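PDB 3VR0: proteasome assembly chaperone family protein from Pyrococcus furiosus, which activates the archaeal proteasome, and is a homologue of proteasome assembly factors. Local coordinates for residues 69-73 and 84-88; 120-126 and 195-199. Residue numbers count along the deposited sequence, not the author numbering.

Interaction 1 (69-73 and 84-88)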
# COMPACT_ATOMS: atom_id res chain seq x y z
N HIS C 69 3.70 6.64 -8.94
CA HIS C 69 3.57 5.21 -8.62
C HIS C 69 4.79 4.42 -9.06
O HIS C 69 4.86 3.22 -8.76
CB HIS C 69 2.33 4.60 -9.27
CG HIS C 69 1.06 5.17 -8.72
ND1 HIS C 69 0.48 4.71 -7.55
CD2 HIS C 69 0.29 6.21 -9.14
CE1 HIS C 69 -0.60 5.42 -7.29
NE2 HIS C 69 -0.74 6.34 -8.24
N PHE C 70 5.73 5.05 -9.78
CA PHE C 70 6.96 4.35 -10.17
C PHE C 70 7.88 4.31 -8.96
O PHE C 70 7.69 5.06 -8.01
CB PHE C 70 7.68 5.09 -11.31
CG PHE C 70 7.03 4.92 -12.67
CD1 PHE C 70 6.12 3.89 -12.91
CD2 PHE C 70 7.38 5.77 -13.74
CE1 PHE C 70 5.54 3.69 -14.22
CE2 PHE C 70 6.78 5.62 -15.04
CZ PHE C 70 5.87 4.57 -15.27
N MET C 71 8.91 3.47 -8.98
CA MET C 71 9.88 3.45 -7.87
C MET C 71 10.43 4.87 -7.58
O MET C 71 10.69 5.67 -8.51
CB MET C 71 11.00 2.47 -8.18
CG MET C 71 12.11 2.38 -7.13
SD MET C 71 11.50 1.88 -5.50
CE MET C 71 13.08 2.23 -4.70
N HIS C 72 10.60 5.15 -6.29
CA HIS C 72 10.94 6.46 -5.81
C HIS C 72 12.43 6.75 -5.95
O HIS C 72 13.13 6.96 -4.96
CB HIS C 72 10.45 6.63 -4.36
CG HIS C 72 10.87 5.53 -3.42
ND1 HIS C 72 10.16 4.35 -3.29
CD2 HIS C 72 11.90 5.45 -2.54
CE1 HIS C 72 10.74 3.59 -2.37
NE2 HIS C 72 11.80 4.23 -1.90
N GLN C 73 12.91 6.75 -7.19
CA GLN C 73 14.33 7.00 -7.45
C GLN C 73 14.53 7.70 -8.78
O GLN C 73 13.64 7.76 -9.63
CB GLN C 73 15.12 5.68 -7.52
CG GLN C 73 14.79 4.90 -8.82
CD GLN C 73 15.09 3.39 -8.71
OE1 GLN C 73 14.91 2.64 -9.67
NE2 GLN C 73 15.55 2.95 -7.55
N LEU C 84 14.21 11.11 -13.32
CA LEU C 84 13.15 10.23 -12.89
C LEU C 84 12.93 9.10 -13.88
O LEU C 84 13.24 9.21 -15.09
CB LEU C 84 11.85 11.00 -12.73
CG LEU C 84 11.74 12.06 -11.65
CD1 LEU C 84 10.38 12.72 -11.83
CD2 LEU C 84 11.85 11.45 -10.26
N MET C 85 12.36 8.01 -13.37
CA MET C 85 11.95 6.93 -14.22
C MET C 85 10.74 7.36 -15.03
O MET C 85 9.93 8.20 -14.58
CB MET C 85 11.72 5.68 -13.39
CG MET C 85 13.10 5.16 -12.79
SD MET C 85 13.01 3.46 -12.32
CE MET C 85 11.88 3.75 -11.02
N LYS C 86 10.64 6.83 -16.24
CA LYS C 86 9.71 7.39 -17.20
C LYS C 86 9.38 6.38 -18.28
O LYS C 86 10.06 5.33 -18.40
CB LYS C 86 10.33 8.68 -17.81
CG LYS C 86 11.51 8.37 -18.80
CD LYS C 86 12.30 9.66 -19.22
CE LYS C 86 13.33 9.29 -20.28
NZ LYS C 86 14.13 10.49 -20.68
N ASN C 87 8.30 6.64 -19.00
CA ASN C 87 8.03 5.95 -20.25
C ASN C 87 8.12 7.02 -21.36
O ASN C 87 7.99 8.24 -21.08
CB ASN C 87 6.63 5.31 -20.25
CG ASN C 87 6.46 4.25 -19.15
OD1 ASN C 87 5.32 3.86 -18.87
ND2 ASN C 87 7.58 3.77 -18.54
N GLU C 88 8.31 6.57 -22.60
CA GLU C 88 8.52 7.47 -23.71
C GLU C 88 7.60 7.05 -24.80
O GLU C 88 7.44 5.85 -25.02
CB GLU C 88 9.95 7.37 -24.22
CG GLU C 88 11.01 7.83 -23.23
CD GLU C 88 12.45 7.65 -23.77
OE1 GLU C 88 12.75 6.65 -24.51
OE2 GLU C 88 13.30 8.53 -23.47
O HOH W 1 11.02 7.61 -10.67
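His69 starts the 69-73 segment with its ring out of reach of residues 84-88; its ND1 is hydrogen-bonded to Asp115, and with Glu121 it forms the gold site seen in this crystal. Phe70 then brings the edge of its ring up to the other segment. The carbonyl O of Met85 (3.6 Å from CD2 of Phe70) and OD1 of Asn87 (3.7 Å from CZ of Phe70) lie near the ring plane at its edge, while Lys86 CA sits 4.0 Å from CE2 of Phe70. Asn87 ND2 is tied to the carbonyl of Thr109. The two segments form the base of a beta hairpin (strands 73-76 and 82-84) that projects from the main PAC2-family sheet: 69-73 leads into it from strand 60-66, and 84-88 leads out into strand 87-92; they run 147° apart. Met71 CB is unusually close, 3.2 Å, to CE of Met85, whose side chain fills the gap between the arms. No direct hydrogen bond crosses; a water donates to Met71 O (2.9 Å) and Gln73 O (2.8 Å) and accepts from Met85 N (3.0 Å). His72, the centre of an inverse gamma turn, points away and stacks on His119 of the second subunit. Gln73 enters the hairpin strand, its carbonyl O 4.1 Å from Leu84 CA, and pairs in an antiparallel ladder with a strand of that subunit.

Interaction 2 (120-126 and 195-199)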
# COMPACT_ATOMS: atom_id res chain seq x y z
N PHE C 120 -3.35 0.51 -13.08
CA PHE C 120 -4.55 0.91 -13.75
C PHE C 120 -4.48 2.40 -14.09
O PHE C 120 -4.93 2.80 -15.15
CB PHE C 120 -5.83 0.64 -12.93
CG PHE C 120 -6.23 -0.82 -12.91
CD1 PHE C 120 -7.19 -1.30 -13.80
CD2 PHE C 120 -5.63 -1.71 -12.03
CE1 PHE C 120 -7.54 -2.66 -13.79
CE2 PHE C 120 -5.96 -3.05 -12.02
CZ PHE C 120 -6.92 -3.52 -12.90
N GLU C 121 -3.98 3.21 -13.15
CA GLU C 121 -3.85 4.62 -13.36
C GLU C 121 -2.87 4.95 -14.48
O GLU C 121 -3.18 5.79 -15.27
CB GLU C 121 -3.33 5.31 -12.12
CG GLU C 121 -3.84 6.68 -12.07
CD GLU C 121 -2.88 7.62 -11.44
OE1 GLU C 121 -1.74 7.70 -11.93
OE2 GLU C 121 -3.29 8.28 -10.46
N VAL C 122 -1.70 4.31 -14.53
CA VAL C 122 -0.74 4.56 -15.61
C VAL C 122 -1.34 4.10 -16.98
O VAL C 122 -1.37 4.88 -17.96
CB VAL C 122 0.62 3.86 -15.34
CG1 VAL C 122 1.54 3.83 -16.64
CG2 VAL C 122 1.34 4.51 -14.16
N ALA C 123 -1.84 2.87 -17.06
CA ALA C 123 -2.51 2.38 -18.27
C ALA C 123 -3.65 3.28 -18.78
O ALA C 123 -3.81 3.52 -19.97
CB ALA C 123 -3.07 1.00 -18.02
N GLY C 124 -4.48 3.75 -17.85
CA GLY C 124 -5.57 4.64 -18.14
C GLY C 124 -5.06 5.98 -18.71
O GLY C 124 -5.63 6.45 -19.71
N LYS C 125 -4.02 6.58 -18.11
CA LYS C 125 -3.45 7.82 -18.66
C LYS C 125 -2.86 7.59 -20.06
O LYS C 125 -3.02 8.43 -20.94
CB LYS C 125 -2.34 8.41 -17.78
CG LYS C 125 -2.85 9.13 -16.53
CD LYS C 125 -3.47 10.52 -16.85
CE LYS C 125 -2.54 11.41 -17.65
NZ LYS C 125 -3.15 12.77 -17.78
N MET C 126 -2.17 6.47 -20.25
CA MET C 126 -1.67 6.12 -21.61
C MET C 126 -2.81 6.04 -22.60
O MET C 126 -2.67 6.53 -23.73
CB MET C 126 -0.92 4.82 -21.66
CG MET C 126 0.36 4.85 -20.89
SD MET C 126 1.26 3.29 -21.11
CE MET C 126 2.71 3.81 -20.19
N LEU C 195 -3.27 -4.90 -19.29
CA LEU C 195 -4.24 -3.84 -18.92
C LEU C 195 -4.60 -2.90 -20.08
O LEU C 195 -5.76 -2.48 -20.20
CB LEU C 195 -3.70 -2.97 -17.77
CG LEU C 195 -3.60 -3.61 -16.38
CD1 LEU C 195 -3.46 -2.54 -15.34
CD2 LEU C 195 -4.83 -4.54 -16.12
N LEU C 196 -3.61 -2.58 -20.95
CA LEU C 196 -3.96 -1.71 -22.12
C LEU C 196 -5.08 -2.28 -22.91
O LEU C 196 -5.98 -1.55 -23.33
CB LEU C 196 -2.75 -1.42 -23.01
CG LEU C 196 -1.70 -0.58 -22.27
CD1 LEU C 196 -0.38 -0.46 -23.10
CD2 LEU C 196 -2.24 0.78 -21.92
N LEU C 197 -5.05 -3.59 -23.11
CA LEU C 197 -6.13 -4.23 -23.90
C LEU C 197 -7.40 -4.33 -23.07
O LEU C 197 -8.52 -4.03 -23.56
CB LEU C 197 -5.71 -5.62 -24.38
CG LEU C 197 -4.50 -5.62 -25.33
CD1 LEU C 197 -4.09 -7.04 -25.60
CD2 LEU C 197 -4.84 -4.90 -26.67
N GLY C 198 -7.25 -4.74 -21.80
CA GLY C 198 -8.45 -4.94 -20.93
C GLY C 198 -9.21 -3.67 -20.70
O GLY C 198 -10.42 -3.62 -20.83
N ILE C 199 -8.48 -2.60 -20.38
CA ILE C 199 -9.10 -1.30 -20.19
C ILE C 199 -9.50 -0.74 -21.53
O ILE C 199 -10.59 -0.14 -21.66
CB ILE C 199 -8.16 -0.32 -19.46
CG1 ILE C 199 -7.75 -0.89 -18.07
CG2 ILE C 199 -8.87 1.04 -19.28
CD1 ILE C 199 -6.54 -0.20 -17.45
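This is a buried apolar helix-helix packing beside the large sheet of the PAC2-family fold, made where helix 116-131 crosses helix 192-202. The axes of the two short segments approach to 9.4 Å at a signed crossing angle of -69°. Ala123 lies at the centre: its small side chain lets the backbones come close, with its CA 5.8 Å from that of Leu196. Three side chains gather round its CB, which is 3.7 Å from Ile199 CD1, 4.0 Å from Leu195 CB and 4.0 Å from Leu196 CD2. One turn earlier, CD1 of Leu195 sits over the face of the Phe120 ring, 4.0 Å from its centroid and 8° off the normal, a CH-pi contact, while CD1 of Ile199 lies 3.9 Å from CD1 of Phe120. At the other end, Met126 CB reaches Leu196 CD2 at 4.3 Å. Glu121, a gold ligand in this crystal, points away from helix 192-202. The third subunit partly covers the contact, its Phe70 on Phe120 and its Leu84 on Ile199. Leu196 also touches Phe35 and Glu37 of strand 34-37, and Met126 rests on Asn87 and Phe89 of strand 87-92.

Overall arrangement
From the N terminus, the chain passes through strand 60-66 and reaches interaction 1, which closes the short loop holding hairpin 73-76/82-84 before strand 87-92 returns to the large sheet. Interaction 2 opens afterwards, so the two contacts follow in series and neither nest nor cross; it spans 68 residues and brings helix 192-202 back onto helix 116-131. Their centres are 16 Å apart, but they touch through helix 116-131: Asn87 OD1 lies 2.9 Å from Met126 CE, Phe70 CE1 4.3 Å from Val122 CG2, and His69 CD2 3.8 Å from Glu121 OE1, the last pair being the gold-site residues. The hairpin base, sheet and helix pair are thus joined.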